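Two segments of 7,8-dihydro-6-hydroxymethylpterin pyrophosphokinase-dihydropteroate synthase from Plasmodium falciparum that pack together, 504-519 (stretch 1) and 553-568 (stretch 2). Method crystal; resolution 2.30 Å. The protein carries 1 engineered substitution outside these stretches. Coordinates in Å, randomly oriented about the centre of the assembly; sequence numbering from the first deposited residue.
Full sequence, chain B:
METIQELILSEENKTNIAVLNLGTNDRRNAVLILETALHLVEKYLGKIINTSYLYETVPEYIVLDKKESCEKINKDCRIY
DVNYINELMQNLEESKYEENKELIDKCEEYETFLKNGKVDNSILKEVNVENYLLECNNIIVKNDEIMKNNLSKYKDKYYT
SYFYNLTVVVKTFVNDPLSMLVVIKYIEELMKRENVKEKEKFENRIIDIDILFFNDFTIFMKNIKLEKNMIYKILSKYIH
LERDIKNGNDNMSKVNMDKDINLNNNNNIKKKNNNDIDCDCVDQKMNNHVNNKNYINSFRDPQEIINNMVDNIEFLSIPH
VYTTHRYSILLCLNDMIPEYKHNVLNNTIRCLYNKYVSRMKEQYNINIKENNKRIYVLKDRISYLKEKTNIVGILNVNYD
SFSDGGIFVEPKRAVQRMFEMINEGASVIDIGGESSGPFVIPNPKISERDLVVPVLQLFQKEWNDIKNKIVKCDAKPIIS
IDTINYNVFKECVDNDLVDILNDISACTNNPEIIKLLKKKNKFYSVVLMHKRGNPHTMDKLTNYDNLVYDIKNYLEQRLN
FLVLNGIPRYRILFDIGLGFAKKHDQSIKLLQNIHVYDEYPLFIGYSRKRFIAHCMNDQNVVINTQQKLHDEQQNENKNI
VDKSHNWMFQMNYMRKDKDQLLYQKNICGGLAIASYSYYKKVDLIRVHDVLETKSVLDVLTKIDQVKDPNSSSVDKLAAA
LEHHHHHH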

# COMPACT_ATOMS: atom_id res chain seq x y z
N ILE B 504 15.45 -1.35 25.61
CA ILE B 504 14.02 -1.14 25.71
C ILE B 504 13.67 -0.08 26.77
O ILE B 504 12.52 0.33 26.85
N SER B 505 14.65 0.40 27.54
CA SER B 505 14.41 1.51 28.47
C SER B 505 14.80 2.86 27.85
O SER B 505 14.76 3.89 28.52
N ALA B 506 15.21 2.85 26.58
CA ALA B 506 15.80 4.00 25.91
C ALA B 506 16.97 4.56 26.73
O ALA B 506 17.18 5.77 26.79
N CYS B 507 17.72 3.65 27.37
CA CYS B 507 18.93 3.97 28.10
C CYS B 507 18.60 4.81 29.33
O CYS B 507 19.42 5.62 29.76
N THR B 508 17.39 4.67 29.88
CA THR B 508 17.08 5.32 31.14
C THR B 508 17.37 4.41 32.33
O THR B 508 17.45 4.92 33.44
N ASN B 509 17.44 3.07 32.14
CA ASN B 509 17.77 2.17 33.24
C ASN B 509 19.17 2.51 33.76
O ASN B 509 19.40 2.54 34.96
N ASN B 510 20.11 2.74 32.84
CA ASN B 510 21.47 3.05 33.22
C ASN B 510 22.09 3.92 32.13
O ASN B 510 22.70 3.39 31.20
N PRO B 511 21.95 5.27 32.20
CA PRO B 511 22.44 6.17 31.15
C PRO B 511 23.93 6.01 30.84
O PRO B 511 24.34 6.32 29.72
N GLU B 512 24.70 5.41 31.77
CA GLU B 512 26.13 5.20 31.57
C GLU B 512 26.39 4.24 30.41
O GLU B 512 27.47 4.27 29.82
N ILE B 513 25.41 3.40 30.07
CA ILE B 513 25.56 2.45 28.97
C ILE B 513 25.91 3.19 27.68
O ILE B 513 26.47 2.59 26.76
N ILE B 514 25.57 4.48 27.63
CA ILE B 514 25.75 5.35 26.48
C ILE B 514 27.24 5.56 26.19
O ILE B 514 27.66 5.56 25.04
N LYS B 515 28.04 5.65 27.26
CA LYS B 515 29.48 5.77 27.13
C LYS B 515 30.07 4.54 26.45
O LYS B 515 31.14 4.61 25.86
N LEU B 516 29.37 3.41 26.54
CA LEU B 516 29.86 2.20 25.91
C LEU B 516 29.63 2.23 24.39
O LEU B 516 30.18 1.37 23.71
N LEU B 517 28.82 3.17 23.86
CA LEU B 517 28.51 3.19 22.43
C LEU B 517 29.63 3.88 21.65
O LEU B 517 29.54 4.03 20.43
N LYS B 518 30.66 4.30 22.38
CA LYS B 518 31.79 5.05 21.84
C LYS B 518 33.09 4.43 22.34
O LYS B 518 33.24 4.16 23.53
N LYS B 519 34.01 4.17 21.42
CA LYS B 519 35.38 3.83 21.76
C LYS B 519 36.32 4.78 21.03
O LYS B 519 35.86 5.71 20.36
N ASN B 553 7.69 12.57 21.21
CA ASN B 553 8.43 13.58 21.96
C ASN B 553 9.40 12.92 22.94
O ASN B 553 10.53 13.37 23.08
N TYR B 554 8.99 11.84 23.60
CA TYR B 554 9.87 11.09 24.49
C TYR B 554 11.14 10.61 23.79
O TYR B 554 12.24 10.86 24.27
N LEU B 555 11.00 9.94 22.65
CA LEU B 555 12.11 9.42 21.85
C LEU B 555 13.04 10.53 21.37
O LEU B 555 14.26 10.36 21.39
N GLU B 556 12.46 11.66 20.94
CA GLU B 556 13.23 12.81 20.50
C GLU B 556 14.04 13.40 21.66
O GLU B 556 15.21 13.76 21.48
N GLN B 557 13.43 13.47 22.85
CA GLN B 557 14.18 13.91 24.02
C GLN B 557 15.36 12.96 24.28
O GLN B 557 16.47 13.41 24.53
N ARG B 558 15.15 11.64 24.15
CA ARG B 558 16.24 10.69 24.38
C ARG B 558 17.36 10.86 23.35
O ARG B 558 18.55 10.82 23.69
N LEU B 559 16.97 11.00 22.08
CA LEU B 559 17.95 11.23 21.03
C LEU B 559 18.73 12.50 21.34
O LEU B 559 19.95 12.52 21.22
N ASN B 560 18.04 13.57 21.74
CA ASN B 560 18.73 14.83 22.04
C ASN B 560 19.78 14.61 23.12
O ASN B 560 20.87 15.18 23.04
N PHE B 561 19.45 13.80 24.13
CA PHE B 561 20.37 13.49 25.21
C PHE B 561 21.57 12.70 24.69
O PHE B 561 22.70 13.07 24.96
N LEU B 562 21.32 11.65 23.91
CA LEU B 562 22.43 10.88 23.37
C LEU B 562 23.31 11.77 22.50
O LEU B 562 24.53 11.69 22.57
N VAL B 563 22.67 12.59 21.67
CA VAL B 563 23.41 13.42 20.73
C VAL B 563 24.24 14.47 21.48
O VAL B 563 25.38 14.75 21.10
N LEU B 564 23.69 15.03 22.57
CA LEU B 564 24.44 15.96 23.40
C LEU B 564 25.71 15.27 23.91
O LEU B 564 26.71 15.91 24.19
N ASN B 565 25.66 13.94 24.02
CA ASN B 565 26.75 13.23 24.65
C ASN B 565 27.65 12.62 23.57
O ASN B 565 28.43 11.73 23.86
N GLY B 566 27.45 13.09 22.33
CA GLY B 566 28.33 12.76 21.23
C GLY B 566 28.03 11.42 20.56
O GLY B 566 28.88 10.88 19.86
N ILE B 567 26.83 10.87 20.77
CA ILE B 567 26.42 9.73 19.97
C ILE B 567 25.99 10.27 18.60
O ILE B 567 25.16 11.18 18.53
N PRO B 568 26.61 9.83 17.49
CA PRO B 568 26.26 10.36 16.17
C PRO B 568 24.76 10.14 15.90
O PRO B 568 24.25 9.05 16.12

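Stretch 2 is helical from Asn-553 to Leu-564, and one side of it packs on stretch 1. Tyr-554 (chi1 t) leaves the backbone sideways, but its end comes nearer. Its CE1 lies 4.0 Å from Ala-506 CB, and its OH lies 3.7 Å from Thr-508 CG2. One turn on, Arg-558 points toward stretch 1 with chi1, chi2 and chi3 all m. This folded chain brings the guanidinium edge to the turn from Ser-505 to Thr-508. Arg-558 NE donates to Ala-506 O at 2.9 Å, and Arg-558 NH2 donates to the same Ala-506 O at 3.2 Å. Thr-508 CG2 covers one guanidinium face, 3.6 Å from Arg-558 CZ. Phe-561 (t) also points toward stretch 1. Ile-514 CD1 meets its ring edge, 3.7 Å from Phe-561 CE2. Ile-514 (m, t) reaches Leu-562 as well, with Ile-514 CD1 3.5 Å from Leu-562 CD1. Past the helix, Asn-565 (m) turns its ND2 back to Phe-561 O at 3.0 Å. Its backbone O accepts a hydrogen bond from Lys-518 NZ at 2.8 Å. Gly-566 has positive phi, which favours glycine. Ile-567 (m, m) closes the contact: its CD1 lies 3.8 Å from Leu-517 CB and 3.3 Å from Lys-518 CD, the aliphatic part of that lysine.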

# COMPACT_ATOMS: atom_id res chain seq x y z
CB ILE B 504 13.25 -2.46 25.93
CG1 ILE B 504 13.59 -3.13 27.28
CG2 ILE B 504 13.44 -3.40 24.74
CD1 ILE B 504 12.59 -4.19 27.71
CB SER B 505 15.08 1.28 29.83
OG SER B 505 16.49 1.54 29.80
CB ALA B 506 14.75 5.05 25.57
CB CYS B 507 19.92 4.73 27.22
SG CYS B 507 20.45 3.83 25.74
CB THR B 508 15.62 5.80 31.23
OG1 THR B 508 14.75 4.68 31.11
CG2 THR B 508 15.26 6.85 30.20
CB ASN B 509 17.73 0.68 32.91
CG ASN B 509 18.40 -0.19 33.98
OD1 ASN B 509 17.91 -0.31 35.10
ND2 ASN B 509 19.51 -0.85 33.65
CB ASN B 510 22.31 1.79 33.46
CG ASN B 510 23.66 2.16 34.04
OD1 ASN B 510 24.04 3.33 34.01
ND2 ASN B 510 24.39 1.18 34.59
CB PRO B 511 22.09 7.57 31.65
CG PRO B 511 20.91 7.32 32.57
CD PRO B 511 21.21 6.00 33.25
CB GLU B 512 26.86 4.75 32.85
CG GLU B 512 26.52 5.57 34.10
CD GLU B 512 26.83 7.07 34.05
OE1 GLU B 512 27.76 7.45 33.31
OE2 GLU B 512 26.15 7.85 34.75
CB ILE B 513 24.31 1.55 28.82
CG1 ILE B 513 24.61 0.25 28.08
CG2 ILE B 513 23.12 2.30 28.21
CD1 ILE B 513 23.53 -0.80 28.24
CB ILE B 514 24.97 6.67 26.71
CG1 ILE B 514 23.49 6.48 26.35
CG2 ILE B 514 25.57 7.87 25.99
CD1 ILE B 514 22.58 7.45 27.09
CB LYS B 515 30.17 5.87 28.49
CG LYS B 515 29.81 7.07 29.36
CD LYS B 515 30.69 7.04 30.59
CE LYS B 515 29.95 7.19 31.90
NZ LYS B 515 30.42 6.22 32.93
CB LEU B 516 29.17 0.98 26.55
CG LEU B 516 29.43 0.72 28.04
CD1 LEU B 516 28.72 -0.56 28.48
CD2 LEU B 516 30.93 0.58 28.32
CB LEU B 517 27.20 3.92 22.15
CG LEU B 517 25.95 3.36 22.81
CD1 LEU B 517 24.80 4.34 22.67
CD2 LEU B 517 25.59 2.00 22.23
CB LYS B 518 31.67 6.51 22.28
CG LYS B 518 30.94 7.41 21.30
CD LYS B 518 30.30 8.67 21.86
CE LYS B 518 31.09 9.42 22.91
NZ LYS B 518 30.27 9.62 24.13
CB LYS B 519 35.67 2.37 21.41
CG LYS B 519 35.00 1.34 22.31
CD LYS B 519 35.81 0.06 22.45
CE LYS B 519 35.90 -0.75 21.17
NZ LYS B 519 35.00 -1.93 21.23
CB ASN B 553 7.53 14.62 22.65
CG ASN B 553 6.88 15.56 21.64
OD1 ASN B 553 7.51 15.91 20.65
ND2 ASN B 553 5.62 15.94 21.88
CB TYR B 554 9.09 9.94 25.14
CG TYR B 554 9.94 8.99 25.93
CD1 TYR B 554 10.55 7.91 25.30
CD2 TYR B 554 10.11 9.15 27.31
CE1 TYR B 554 11.33 7.02 26.02
CE2 TYR B 554 10.86 8.23 28.05
CZ TYR B 554 11.46 7.17 27.40
OH TYR B 554 12.24 6.28 28.09
CB LEU B 555 11.53 8.58 20.69
CG LEU B 555 10.82 7.31 21.16
CD1 LEU B 555 10.11 6.59 20.01
CD2 LEU B 555 11.82 6.37 21.85
CB GLU B 556 12.32 13.89 19.89
CG GLU B 556 11.78 13.50 18.52
CD GLU B 556 10.78 14.51 17.95
OE1 GLU B 556 9.91 14.97 18.69
OE2 GLU B 556 10.88 14.83 16.76
CB GLN B 557 13.27 14.28 25.21
CG GLN B 557 12.55 15.63 25.03
CD GLN B 557 11.40 16.01 25.97
OE1 GLN B 557 10.33 16.44 25.52
NE2 GLN B 557 11.61 15.88 27.28
CB ARG B 558 15.78 9.23 24.34
CG ARG B 558 14.81 8.85 25.44
CD ARG B 558 15.40 9.32 26.76
NE ARG B 558 16.53 8.54 27.24
CZ ARG B 558 17.35 8.93 28.21
NH1 ARG B 558 17.21 10.13 28.76
NH2 ARG B 558 18.34 8.15 28.58
CB LEU B 559 17.26 11.28 19.66
CG LEU B 559 18.15 11.64 18.46
CD1 LEU B 559 17.68 10.96 17.18
CD2 LEU B 559 18.27 13.16 18.27
CB ASN B 560 17.78 15.95 22.48
CG ASN B 560 16.93 16.46 21.34
OD1 ASN B 560 17.30 16.28 20.17
ND2 ASN B 560 15.80 17.08 21.65
CB PHE B 561 19.68 12.73 26.34
CG PHE B 561 20.59 12.33 27.48
CD1 PHE B 561 21.08 13.28 28.36
CD2 PHE B 561 20.92 11.00 27.70
CE1 PHE B 561 21.87 12.92 29.44
CE2 PHE B 561 21.72 10.64 28.78
CZ PHE B 561 22.21 11.60 29.64
CB LEU B 562 21.90 9.68 22.57
CG LEU B 562 21.78 8.39 23.38
CD1 LEU B 562 20.65 8.45 24.39
CD2 LEU B 562 21.64 7.19 22.46
CB VAL B 563 22.45 14.01 19.66
CG1 VAL B 563 22.93 15.32 19.09
CG2 VAL B 563 22.14 13.00 18.56
CB LEU B 564 23.57 16.36 24.59
CG LEU B 564 24.20 17.31 25.62
CD1 LEU B 564 24.54 18.67 24.99
CD2 LEU B 564 23.24 17.51 26.79
CB ASN B 565 26.22 12.26 25.72
CG ASN B 565 25.90 13.00 27.00
OD1 ASN B 565 26.83 13.30 27.77
ND2 ASN B 565 24.63 13.31 27.24
CB ILE B 567 25.31 8.91 20.66
CG1 ILE B 567 25.75 8.44 22.05
CG2 ILE B 567 24.87 7.74 19.77
CD1 ILE B 567 27.12 7.76 22.08
CB PRO B 568 27.10 9.50 15.21
CG PRO B 568 28.24 8.95 16.05
CD PRO B 568 27.69 8.83 17.46